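Local coordinates for phosphoribosylaminoimidazole carboxylase, ATPase subunit (Thermotoga maritima, PDB 3AX6), which probably catalyses the ATP-dependent conversion of 5-aminoimidazole ribonucleotide and hydrogencarbonate to N5-carboxyaminoimidazole ribonucleotide in de novo purine biosynthesis, at residues G5-G10 with E57-G62; I46-G49 with E54-E57; K176-M181 with A212-E217; T229-A234 with F241-F246; I282-I285 with P289-S292. One frame throughout, in Å; residues are numbered along the deposited sequence.

Interaction 1. Residues G5-G10 with E57-G62; sequences GIIGGG and EDLVKG
L59 carries the helix side of this buried contact, its forked end spanning G5, I6 and I7. L59 CD2 presses against I7 CG1 at 3.4 Å, tighter than usual for two carbons, and also lies 4.1 Å from I6 N. The other methyl, CD1, sits over the bare alpha carbon of G5, with L59 CD1 to G5 CA at 3.9 Å. With CG anti to the backbone N (chi1 177°), L59 extends straight from the helix to the strand, where it crosses I7 at a slant. The missing side chain at G5 permits this close approach: the alpha carbons of G5 and L59 are 6.1 Å apart, and a beta carbon on G5 would fall 3.0 Å from L59 CG.

The two elements belong to the Rossmann-like N-terminal domain. Helix 53-61 lies in the crossover from strand 44-47 to strand 65-68 and runs back over the parallel sheet, its local axis inclined at 150° to strand 5-7. Beyond that strand the chain enters G8, G9 and G10, which fit the start of a GxGxxG turn; G10 occupies the N-cap position of the following helix.

A second shell fixes the pieces. L59 also packs on I28, L30 and T66, whereas I7 touches F50, Y68 and I73. Backbone bonds tie G5 to V65 and T67, and I6 to I28 and L30, holding the strand between its two sheet neighbours. The glycine turn is gripped from the adjoining strand ends, by a hydrogen bond from G9 N to D31 OD1 and a weak one from G10 N to D69 OD1.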
# COMPACT_ATOMS: atom_id res chain seq x y z
N GLY A 5 4.05 15.04 -13.19
CA GLY A 5 4.77 16.01 -12.38
C GLY A 5 3.94 16.32 -11.15
O GLY A 5 2.72 16.50 -11.25
N ILE A 6 4.59 16.36 -9.99
CA ILE A 6 3.89 16.64 -8.75
C ILE A 6 4.52 17.80 -7.99
O ILE A 6 5.68 17.75 -7.61
CB ILE A 6 3.88 15.41 -7.81
CG1 ILE A 6 3.28 14.20 -8.53
CG2 ILE A 6 3.06 15.71 -6.56
CD1 ILE A 6 3.25 12.95 -7.69
N ILE A 7 3.74 18.86 -7.77
CA ILE A 7 4.21 20.02 -7.03
C ILE A 7 3.85 19.79 -5.56
O ILE A 7 2.68 19.78 -5.20
CB ILE A 7 3.52 21.32 -7.52
CG1 ILE A 7 3.84 21.53 -9.01
CG2 ILE A 7 3.99 22.52 -6.69
CD1 ILE A 7 3.02 22.63 -9.68
N GLY A 8 4.87 19.61 -4.73
CA GLY A 8 4.66 19.36 -3.32
C GLY A 8 5.26 18.02 -2.95
O GLY A 8 4.77 16.97 -3.37
N GLY A 9 6.34 18.05 -2.16
CA GLY A 9 7.01 16.82 -1.77
C GLY A 9 6.67 16.28 -0.40
O GLY A 9 7.38 15.41 0.12
N GLY A 10 5.60 16.78 0.20
CA GLY A 10 5.20 16.32 1.51
C GLY A 10 4.64 14.91 1.52
O GLY A 10 4.69 14.20 0.51
N GLU A 57 7.40 25.77 -14.42
CA GLU A 57 7.20 25.79 -15.86
C GLU A 57 7.98 24.62 -16.47
O GLU A 57 7.48 23.94 -17.36
CB GLU A 57 7.68 27.12 -16.42
CG GLU A 57 7.24 27.43 -17.83
CD GLU A 57 6.96 28.91 -18.02
OE1 GLU A 57 7.82 29.73 -17.63
OE2 GLU A 57 5.88 29.25 -18.57
N ASP A 58 9.19 24.40 -15.97
CA ASP A 58 10.00 23.28 -16.46
C ASP A 58 9.29 21.99 -16.11
O ASP A 58 9.25 21.05 -16.91
CB ASP A 58 11.38 23.25 -15.81
CG ASP A 58 12.22 24.46 -16.17
OD1 ASP A 58 12.35 24.77 -17.37
OD2 ASP A 58 12.77 25.08 -15.24
N LEU A 59 8.72 21.94 -14.90
CA LEU A 59 8.02 20.75 -14.43
C LEU A 59 6.82 20.40 -15.30
O LEU A 59 6.66 19.25 -15.69
CB LEU A 59 7.52 20.95 -12.99
CG LEU A 59 6.71 19.74 -12.51
CD1 LEU A 59 7.66 18.62 -12.19
CD2 LEU A 59 5.89 20.08 -11.28
N VAL A 60 5.97 21.38 -15.58
CA VAL A 60 4.79 21.15 -16.40
C VAL A 60 5.15 20.78 -17.83
O VAL A 60 4.59 19.84 -18.39
CB VAL A 60 3.86 22.39 -16.40
CG1 VAL A 60 4.66 23.62 -16.77
CG2 VAL A 60 2.71 22.19 -17.37
N LYS A 61 6.10 21.51 -18.43
CA LYS A 61 6.53 21.23 -19.80
C LYS A 61 7.28 19.90 -19.93
O LYS A 61 7.34 19.32 -21.01
CB LYS A 61 7.41 22.35 -20.34
CG LYS A 61 6.67 23.64 -20.64
CD LYS A 61 7.64 24.68 -21.14
CE LYS A 61 6.97 26.01 -21.43
NZ LYS A 61 7.99 27.02 -21.83
N GLY A 62 7.85 19.43 -18.82
CA GLY A 62 8.57 18.18 -18.85
C GLY A 62 7.70 17.00 -18.45
O GLY A 62 8.18 15.87 -18.36

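Interaction 2. Residues I46-G49 with E54-E57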
# COMPACT_ATOMS: atom_id res chain seq x y z
N ILE A 46 12.95 18.42 -8.53
CA ILE A 46 13.43 19.73 -8.94
C ILE A 46 13.40 20.53 -7.64
O ILE A 46 12.33 20.73 -7.06
CB ILE A 46 12.48 20.40 -9.96
CG1 ILE A 46 12.43 19.58 -11.25
CG2 ILE A 46 12.96 21.81 -10.27
CD1 ILE A 46 11.43 20.10 -12.27
N VAL A 47 14.57 20.94 -7.17
CA VAL A 47 14.65 21.70 -5.93
C VAL A 47 14.25 23.13 -6.24
O VAL A 47 15.01 23.88 -6.83
CB VAL A 47 16.08 21.69 -5.37
CG1 VAL A 47 16.08 22.22 -3.94
CG2 VAL A 47 16.65 20.27 -5.44
N ALA A 48 13.03 23.50 -5.83
CA ALA A 48 12.53 24.84 -6.09
C ALA A 48 11.24 25.14 -5.35
O ALA A 48 10.46 24.24 -5.05
CB ALA A 48 12.31 25.02 -7.59
N GLY A 49 11.03 26.43 -5.08
CA GLY A 49 9.84 26.87 -4.37
C GLY A 49 8.57 26.84 -5.19
O GLY A 49 8.59 26.82 -6.42
N GLU A 54 9.51 30.12 -13.38
CA GLU A 54 10.27 29.37 -14.37
C GLU A 54 10.56 27.91 -14.02
O GLU A 54 10.77 27.10 -14.91
CB GLU A 54 11.57 30.11 -14.68
CG GLU A 54 11.33 31.56 -15.08
CD GLU A 54 12.61 32.30 -15.43
OE1 GLU A 54 13.57 32.27 -14.62
OE2 GLU A 54 12.65 32.91 -16.52
N ARG A 55 10.55 27.57 -12.74
CA ARG A 55 10.84 26.19 -12.36
C ARG A 55 9.61 25.28 -12.47
O ARG A 55 9.73 24.14 -12.91
CB ARG A 55 11.40 26.13 -10.94
CG ARG A 55 12.65 25.27 -10.80
CD ARG A 55 13.88 25.96 -11.36
NE ARG A 55 13.79 26.16 -12.81
CZ ARG A 55 14.58 26.98 -13.50
NH1 ARG A 55 15.51 27.69 -12.88
NH2 ARG A 55 14.43 27.10 -14.81
N ILE A 56 8.44 25.76 -12.07
CA ILE A 56 7.23 24.94 -12.16
C ILE A 56 6.91 24.80 -13.65
O ILE A 56 6.26 23.85 -14.08
CB ILE A 56 6.02 25.58 -11.40
CG1 ILE A 56 5.38 26.69 -12.23
CG2 ILE A 56 6.47 26.15 -10.06
CD1 ILE A 56 4.33 26.18 -13.19
N GLU A 57 7.40 25.77 -14.42
CA GLU A 57 7.20 25.79 -15.86
C GLU A 57 7.98 24.62 -16.47
O GLU A 57 7.48 23.94 -17.36
CB GLU A 57 7.68 27.12 -16.42
CG GLU A 57 7.24 27.43 -17.83
CD GLU A 57 6.96 28.91 -18.02
OE1 GLU A 57 7.82 29.73 -17.63
OE2 GLU A 57 5.88 29.25 -18.57
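R55 lays the aliphatic part of its side chain across I46 and A48, where the edge strand 44-47 of the Rossmann-like parallel sheet leads through a short loop into helix 53-61. This is the first half of a beta-alpha-beta crossover, and the contact joins the strand end to the first turns of its helix.

The I46 and R55 side chains cross at about a right angle. I46 contributes its branch methyl: CG2, anti to the backbone N, meets R55 CG at 3.5 Å. The A48 methyl approaches the same R55 methylene, though the modelled separation of A48 CB and R55 CG is unusually short and of doubtful weight. A48 CB also lies 3.6 Å from R55 CB, so the methyl abuts the root of the arginine.

Past CG the chain bends twice, at chi2 (75°) and chi3 (-66°), and turns back over its own helix. E54 CB lies against one face of the guanidinium, offset toward the rim, and R55 NH2 forms a salt bridge with D58 one turn further on. The apolar stem thus serves the strand while the charge is spent within the helix. R55 N is bound in turn by D52 OD1, and backbone bonds from I46 and A48 to D31 hold the strand end. I56 directs most of its side chain elsewhere, onto L30, T77, L78 and L81, but its branch methyl CG2 still lies 4.3 Å from G49 O.

Interaction 3. Residues K176-M181 with A212-E217; sequences KELAVM and APARIE. With ADP (adenosine-5'-diphosphate), chain E.
Beside the ADP pocket of the ATP-grasp domain, strand 174-184 turns L178 and K176 toward the loop 212-217, while E177 reaches the nucleotide through its carboxylate. L178 divides its two methyls between two loop residues. L178 CD1 meets I216 CD1 tip to tip at 4.0 Å, and L178 CD2 reaches the methyl CB of A214 at 3.9 Å. An inverse gamma turn centred on R215, closed by a weak bond from I216 N to A214 O, brings A214 and I216 round to this one leucine. I216 accepts the crowded position for CG1, between backbone N and carbonyl carbon (chi1 57°), in reaching it.

At the solvent side K176 and R215 cross nearly at a right angle, with K176 NZ 3.7 Å from R215 NH1. The two cations are gathered round one anion: both form salt bridges with E197 OE2, which would offset their charges, and R215 NH2 has a second partner in E355.

E177 uses each carboxylate oxygen for one ribose hydroxyl. ADP O3' donates to E177 OE1 at 2.8 Å and ADP O2' to E177 OE2, also at 2.8 Å, a paired grip that fixes the sugar's orientation. An alanine here removes both acceptors, and the ribose would probably be left without its polar clamp and freer to turn. ADP is held further by K138 NZ, E169 OE2, E170 O and V172 N. A glutamate clasping the ribose diol from a strand of the large antiparallel sheet is a familiar feature of ATP-grasp nucleotide sites.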
# COMPACT_ATOMS: atom_id res chain seq x y z
N LYS A 176 -23.19 17.10 13.34
CA LYS A 176 -22.03 16.28 13.00
C LYS A 176 -21.31 16.94 11.83
O LYS A 176 -21.92 17.66 11.04
CB LYS A 176 -22.47 14.88 12.58
CG LYS A 176 -23.10 14.07 13.69
CD LYS A 176 -22.26 12.85 14.00
CE LYS A 176 -22.79 12.13 15.23
NZ LYS A 176 -22.04 10.87 15.48
N GLU A 177 -20.00 16.72 11.73
CA GLU A 177 -19.23 17.28 10.63
C GLU A 177 -18.82 16.10 9.77
O GLU A 177 -18.22 15.14 10.26
CB GLU A 177 -18.03 18.07 11.15
CG GLU A 177 -18.46 19.40 11.79
CD GLU A 177 -17.30 20.34 12.09
OE1 GLU A 177 -16.47 20.55 11.19
OE2 GLU A 177 -17.24 20.87 13.23
N LEU A 178 -19.18 16.16 8.49
CA LEU A 178 -18.93 15.07 7.57
C LEU A 178 -17.98 15.38 6.42
O LEU A 178 -17.80 16.53 6.04
CB LEU A 178 -20.27 14.59 7.00
CG LEU A 178 -21.40 14.42 8.03
CD1 LEU A 178 -22.72 14.22 7.29
CD2 LEU A 178 -21.13 13.25 8.95
N ALA A 179 -17.40 14.32 5.86
CA ALA A 179 -16.48 14.46 4.74
C ALA A 179 -16.67 13.31 3.75
O ALA A 179 -17.00 12.18 4.14
CB ALA A 179 -15.04 14.49 5.23
N VAL A 180 -16.47 13.59 2.48
CA VAL A 180 -16.59 12.56 1.46
C VAL A 180 -15.65 12.85 0.30
O VAL A 180 -15.60 13.96 -0.22
CB VAL A 180 -18.04 12.46 0.93
CG1 VAL A 180 -18.53 13.82 0.55
CG2 VAL A 180 -18.09 11.52 -0.28
N MSE A 181 -14.88 11.83 -0.08
CA MSE A 181 -13.95 11.95 -1.20
C MSE A 181 -14.73 11.61 -2.46
O MSE A 181 -15.50 10.65 -2.48
CB MSE A 181 -12.79 10.96 -1.07
CG MSE A 181 -12.00 11.03 0.24
SE MSE A 181 -11.23 12.75 0.58
CE MSE A 181 -10.08 12.91 -0.96
N ALA A 212 -15.29 5.82 9.66
CA ALA A 212 -15.83 5.35 8.39
C ALA A 212 -16.58 4.04 8.57
O ALA A 212 -16.00 3.06 9.04
CB ALA A 212 -14.68 5.16 7.38
N PRO A 213 -17.87 4.00 8.21
CA PRO A 213 -18.64 5.12 7.66
C PRO A 213 -19.26 5.96 8.78
O PRO A 213 -19.40 5.49 9.91
CB PRO A 213 -19.70 4.41 6.81
CG PRO A 213 -19.97 3.18 7.62
CD PRO A 213 -18.58 2.73 8.01
N ALA A 214 -19.61 7.20 8.46
CA ALA A 214 -20.20 8.09 9.45
C ALA A 214 -21.40 7.41 10.11
O ALA A 214 -22.14 6.68 9.46
CB ALA A 214 -20.63 9.39 8.79
N ARG A 215 -21.57 7.64 11.41
CA ARG A 215 -22.69 7.05 12.12
C ARG A 215 -23.88 7.99 12.00
O ARG A 215 -24.20 8.73 12.93
CB ARG A 215 -22.32 6.82 13.58
CG ARG A 215 -21.03 6.07 13.74
CD ARG A 215 -20.07 6.89 14.54
NE ARG A 215 -20.05 6.44 15.92
CZ ARG A 215 -19.77 7.23 16.95
NH1 ARG A 215 -19.48 8.51 16.76
NH2 ARG A 215 -19.76 6.72 18.17
N ILE A 216 -24.50 7.96 10.83
CA ILE A 216 -25.66 8.80 10.55
C ILE A 216 -26.72 8.00 9.82
O ILE A 216 -26.42 6.99 9.17
CB ILE A 216 -25.29 10.00 9.67
CG1 ILE A 216 -24.66 9.50 8.37
CG2 ILE A 216 -24.37 10.95 10.44
CD1 ILE A 216 -24.42 10.59 7.34
N GLU A 217 -27.97 8.44 9.92
CA GLU A 217 -29.04 7.75 9.24
C GLU A 217 -28.75 7.70 7.74
O GLU A 217 -28.30 8.68 7.14
CB GLU A 217 -30.37 8.46 9.50
CG GLU A 217 -30.81 8.42 10.94
CD GLU A 217 -32.26 8.82 11.11
OE1 GLU A 217 -33.09 8.35 10.29
OE2 GLU A 217 -32.57 9.58 12.04
PB ADP E . -10.69 26.07 8.65
O1B ADP E . -10.98 24.69 8.16
O2B ADP E . -10.01 25.98 10.12
O3B ADP E . -9.65 26.81 7.56
PA ADP E . -13.46 26.19 8.93
O1A ADP E . -14.42 26.70 7.92
O2A ADP E . -13.31 24.59 8.73
O3A ADP E . -12.04 27.01 8.75
O5' ADP E . -14.03 26.55 10.41
C5' ADP E . -13.51 25.61 11.36
C4' ADP E . -14.59 25.18 12.35
O4' ADP E . -15.44 26.31 12.73
C3' ADP E . -15.52 24.11 11.75
O3' ADP E . -15.00 22.79 11.91
C2' ADP E . -16.83 24.36 12.49
O2' ADP E . -16.90 23.59 13.70
C1' ADP E . -16.83 25.88 12.74
N9 ADP E . -17.65 26.60 11.74
C8 ADP E . -17.30 26.93 10.46
N7 ADP E . -18.27 27.56 9.87
C5 ADP E . -19.31 27.68 10.72
C6 ADP E . -20.61 28.24 10.65
N6 ADP E . -21.04 28.85 9.49
N1 ADP E . -21.41 28.18 11.73
C2 ADP E . -21.01 27.59 12.86
N3 ADP E . -19.80 27.05 12.97
C4 ADP E . -18.93 27.06 11.94

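Interaction 4. Residues T229-A234 with F241-F246. With ADP (adenosine-5'-diphosphate), chain E.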
# COMPACT_ATOMS: atom_id res chain seq x y z
N THR A 229 -21.05 14.93 -4.84
CA THR A 229 -20.93 14.62 -6.25
C THR A 229 -21.30 15.83 -7.11
O THR A 229 -20.62 16.13 -8.10
CB THR A 229 -21.84 13.44 -6.62
OG1 THR A 229 -21.44 12.28 -5.87
CG2 THR A 229 -21.76 13.15 -8.12
N SER A 230 -22.36 16.53 -6.73
CA SER A 230 -22.79 17.70 -7.49
C SER A 230 -21.74 18.81 -7.46
O SER A 230 -21.67 19.63 -8.37
CB SER A 230 -24.10 18.22 -6.92
OG SER A 230 -23.89 18.81 -5.65
N VAL A 231 -20.92 18.83 -6.41
CA VAL A 231 -19.87 19.85 -6.30
C VAL A 231 -18.80 19.63 -7.37
O VAL A 231 -18.46 20.53 -8.13
CB VAL A 231 -19.17 19.81 -4.92
CG1 VAL A 231 -17.92 20.69 -4.97
CG2 VAL A 231 -20.11 20.29 -3.84
N VAL A 232 -18.27 18.41 -7.42
CA VAL A 232 -17.24 18.09 -8.39
C VAL A 232 -17.81 18.14 -9.81
O VAL A 232 -17.08 18.45 -10.76
CB VAL A 232 -16.61 16.71 -8.09
CG1 VAL A 232 -17.69 15.66 -7.99
CG2 VAL A 232 -15.60 16.34 -9.16
N GLU A 233 -19.10 17.87 -9.95
CA GLU A 233 -19.74 17.92 -11.27
C GLU A 233 -19.83 19.36 -11.75
O GLU A 233 -19.58 19.66 -12.92
CB GLU A 233 -21.14 17.31 -11.22
CG GLU A 233 -21.20 15.79 -11.19
CD GLU A 233 -20.93 15.14 -12.55
OE1 GLU A 233 -21.25 13.94 -12.70
OE2 GLU A 233 -20.41 15.82 -13.45
N ALA A 234 -20.20 20.27 -10.85
CA ALA A 234 -20.32 21.68 -11.20
C ALA A 234 -18.95 22.21 -11.57
O ALA A 234 -18.80 22.98 -12.52
CB ALA A 234 -20.89 22.47 -10.03
N PHE A 241 -11.48 14.87 -4.91
CA PHE A 241 -11.74 16.02 -4.06
C PHE A 241 -12.28 15.67 -2.68
O PHE A 241 -13.01 14.69 -2.51
CB PHE A 241 -12.74 16.97 -4.74
CG PHE A 241 -12.28 17.48 -6.07
CD1 PHE A 241 -12.16 16.62 -7.15
CD2 PHE A 241 -11.93 18.81 -6.23
CE1 PHE A 241 -11.69 17.08 -8.38
CE2 PHE A 241 -11.46 19.28 -7.46
CZ PHE A 241 -11.34 18.41 -8.53
N GLY A 242 -11.89 16.48 -1.70
CA GLY A 242 -12.35 16.31 -0.33
C GLY A 242 -13.45 17.33 -0.11
O GLY A 242 -13.20 18.53 -0.14
N ILE A 243 -14.68 16.85 0.08
CA ILE A 243 -15.82 17.73 0.30
C ILE A 243 -16.26 17.67 1.77
O ILE A 243 -16.76 16.64 2.23
CB ILE A 243 -17.03 17.32 -0.59
CG1 ILE A 243 -16.59 17.13 -2.05
CG2 ILE A 243 -18.12 18.37 -0.47
CD1 ILE A 243 -15.96 18.36 -2.68
N GLU A 244 -16.05 18.76 2.49
CA GLU A 244 -16.42 18.83 3.90
C GLU A 244 -17.80 19.45 4.06
O GLU A 244 -18.08 20.50 3.51
CB GLU A 244 -15.37 19.64 4.66
CG GLU A 244 -14.00 19.01 4.59
CD GLU A 244 -12.91 19.93 5.07
OE1 GLU A 244 -13.07 20.52 6.16
OE2 GLU A 244 -11.89 20.06 4.36
N MSE A 245 -18.66 18.78 4.81
CA MSE A 245 -20.02 19.25 5.00
C MSE A 245 -20.47 19.26 6.45
O MSE A 245 -19.85 18.62 7.31
CB MSE A 245 -20.98 18.37 4.18
CG MSE A 245 -20.71 18.35 2.69
SE MSE A 245 -21.63 16.89 1.78
CE MSE A 245 -20.40 15.48 2.25
N PHE A 246 -21.55 19.99 6.71
CA PHE A 246 -22.14 20.07 8.05
C PHE A 246 -23.51 19.44 8.03
O PHE A 246 -24.29 19.66 7.10
CB PHE A 246 -22.34 21.52 8.49
CG PHE A 246 -21.08 22.30 8.70
CD1 PHE A 246 -19.92 21.68 9.15
CD2 PHE A 246 -21.07 23.68 8.50
CE1 PHE A 246 -18.77 22.41 9.40
CE2 PHE A 246 -19.92 24.42 8.75
CZ PHE A 246 -18.77 23.79 9.20
PB ADP E . -10.69 26.07 8.65
O1B ADP E . -10.98 24.69 8.16
O2B ADP E . -10.01 25.98 10.12
O3B ADP E . -9.65 26.81 7.56
PA ADP E . -13.46 26.19 8.93
O1A ADP E . -14.42 26.70 7.92
O2A ADP E . -13.31 24.59 8.73
O3A ADP E . -12.04 27.01 8.75
O5' ADP E . -14.03 26.55 10.41
C5' ADP E . -13.51 25.61 11.36
C4' ADP E . -14.59 25.18 12.35
O4' ADP E . -15.44 26.31 12.73
C3' ADP E . -15.52 24.11 11.75
O3' ADP E . -15.00 22.79 11.91
C2' ADP E . -16.83 24.36 12.49
O2' ADP E . -16.90 23.59 13.70
C1' ADP E . -16.83 25.88 12.74
N9 ADP E . -17.65 26.60 11.74
C8 ADP E . -17.30 26.93 10.46
N7 ADP E . -18.27 27.56 9.87
C5 ADP E . -19.31 27.68 10.72
C6 ADP E . -20.61 28.24 10.65
N6 ADP E . -21.04 28.85 9.49
N1 ADP E . -21.41 28.18 11.73
C2 ADP E . -21.01 27.59 12.86
N3 ADP E . -19.80 27.05 12.97
C4 ADP E . -18.93 27.06 11.94
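The ring of F241 receives V232 CG2 at an oblique angle, with the methyl 4.0 Å from CD1 and nearly as close to the neighbouring CE1. Further along, F246 turns its edge to the nucleotide. There ADP C8 lies at the ring edge, near its plane, 3.7 Å from F246 CZ, while F246 CE2 is 3.7 Å from ADP N7. The phenyl edge thus stands steeply over the face of the imidazole part of adenine. An alanine in place of F246 lacks this edge, and adenine would probably lose the wall against its five-membered ring, opening a gap beside C8 and N7.

Between these rings I243 meets the helix. I243 CD1 packs against V231 CG1 at 3.8 Å, the two side chains sliding past each other in opposite directions. V231 CG1 and V232 CG2 each stand anti to their own backbone N (V231 chi1 169°), which carries both methyls outward from the helix to the strand. The contact is apolar and buried.

Helix 218-235 covers one face of the large antiparallel sheet, on strands of its ATP-grasp part. Strand 239-248 runs between strands 174-184 and 253-259: I243 pairs through its backbone with V180, and G242 with A259. The helix also reaches these flanking strands, V232 packing on V182 and R184, V231 on I258, and, one strand further, T229 on I190 and C192 of strand 190-198.

Interaction 5. Residues I282-I285 with P289-S292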
# COMPACT_ATOMS: atom_id res chain seq x y z
N ILE A 282 -4.65 9.27 -9.19
CA ILE A 282 -3.82 9.02 -10.37
C ILE A 282 -4.71 8.61 -11.53
O ILE A 282 -4.56 9.12 -12.64
CB ILE A 282 -2.78 7.89 -10.13
CG1 ILE A 282 -1.86 8.26 -8.95
CG2 ILE A 282 -1.95 7.68 -11.39
CD1 ILE A 282 -1.19 9.61 -9.08
N ARG A 283 -5.65 7.71 -11.27
CA ARG A 283 -6.57 7.27 -12.31
C ARG A 283 -7.31 8.46 -12.91
O ARG A 283 -7.43 8.58 -14.13
CB ARG A 283 -7.61 6.28 -11.77
CG ARG A 283 -7.09 4.89 -11.39
CD ARG A 283 -8.28 3.95 -11.23
NE ARG A 283 -7.97 2.69 -10.57
CZ ARG A 283 -8.50 1.53 -10.93
NH1 ARG A 283 -9.36 1.47 -11.95
NH2 ARG A 283 -8.18 0.41 -10.28
N ALA A 284 -7.81 9.35 -12.05
CA ALA A 284 -8.57 10.50 -12.52
C ALA A 284 -7.76 11.51 -13.33
O ALA A 284 -8.22 11.97 -14.38
CB ALA A 284 -9.25 11.19 -11.34
N ILE A 285 -6.57 11.86 -12.87
CA ILE A 285 -5.80 12.85 -13.62
C ILE A 285 -5.22 12.27 -14.92
O ILE A 285 -4.83 13.02 -15.81
CB ILE A 285 -4.66 13.46 -12.78
CG1 ILE A 285 -3.56 12.43 -12.54
CG2 ILE A 285 -5.23 13.97 -11.47
CD1 ILE A 285 -2.35 13.00 -11.80
N PRO A 289 -10.08 4.68 -16.38
CA PRO A 289 -11.29 4.24 -15.68
C PRO A 289 -11.05 4.27 -14.17
O PRO A 289 -10.01 3.83 -13.68
CB PRO A 289 -11.49 2.82 -16.21
CG PRO A 289 -11.01 2.94 -17.63
CD PRO A 289 -9.75 3.76 -17.49
N LEU A 290 -12.01 4.83 -13.45
CA LEU A 290 -11.89 4.95 -11.99
C LEU A 290 -12.09 3.61 -11.28
O LEU A 290 -12.80 2.74 -11.77
CB LEU A 290 -12.90 5.98 -11.49
CG LEU A 290 -12.46 7.45 -11.44
CD1 LEU A 290 -11.48 7.75 -12.55
CD2 LEU A 290 -13.69 8.37 -11.53
N GLY A 291 -11.45 3.46 -10.12
CA GLY A 291 -11.58 2.23 -9.37
C GLY A 291 -12.71 2.20 -8.35
O GLY A 291 -13.17 3.24 -7.87
N SER A 292 -13.15 0.99 -8.03
CA SER A 292 -14.23 0.79 -7.07
C SER A 292 -13.99 1.46 -5.72
O SER A 292 -12.88 1.41 -5.19
CB SER A 292 -14.44 -0.70 -6.83
OG SER A 292 -15.13 -0.90 -5.62
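R283 loses more surface in this contact than any other residue, stretched out from the helix along the extended loop 289-291. Its chain is extended from CG to NE, which places the guanidinium beside two successive peptide units. R283 NH1 donates to P289 O at 3.0 Å in an almost straight bond, with an angle of 171° at the hydrogen. The acceptor lies practically in the guanidinium plane, yet the donor stands 42° out of the carbonyl plane. One guanidinium face is covered by G291, whose CA sits 3.4 Å above its centre. Glycine suits this place: a beta carbon would come within 2.9 Å of R283 CZ.

L290, next in buried surface, starts out away from the helix but bends back through its CD1 methyl. L290 CD1 lies 4.0 Å from A284 CA and 4.3 Å from A284 CB, and also 4.2 Å from R283 CB, so the methyl rests on the R283-A284 stretch of helix. L290 N is bound by E189 OE1, and G291 O by Q280 NE2.

The guanidinium has further partners: NH2 forms a salt bridge with E279 one turn back and a hydrogen bond to L328 O of the second subunit, and NH1 a weak one to L323 O of that subunit, whose E320 packs on P289. The arginine ties the loop to its helix at the dimer interface. Helix 277-285 ends here, with I285 resting on V65 and T67 of the parallel sheet strand 65-68, and the chain continues through 289-292 toward strand 299-305 of the large antiparallel sheet.

Overall arrangement
Interaction 2 lies within the chain span of interaction 1; interactions 3, 4 and 5 follow in series. Interactions 1 and 2 share E57 and helix 53-61, lie about 7 Å apart between centres, and touch where L59 CD1 meets I46 CD1, seating one crossover helix on the N-terminal parallel sheet. Interactions 3 and 4, with centres about 13 Å apart, lie in the ATP-grasp domain on neighbouring strands 174-184 and 239-248, and both touch ADP. About 33 Å separates the centres of interactions 1 and 3. Interaction 5 falls between the two groups, about 20 Å from interaction 1 and about 17 Å from interaction 4 by centres, at the dimer interface, where helix 277-285 rests on strand 65-68.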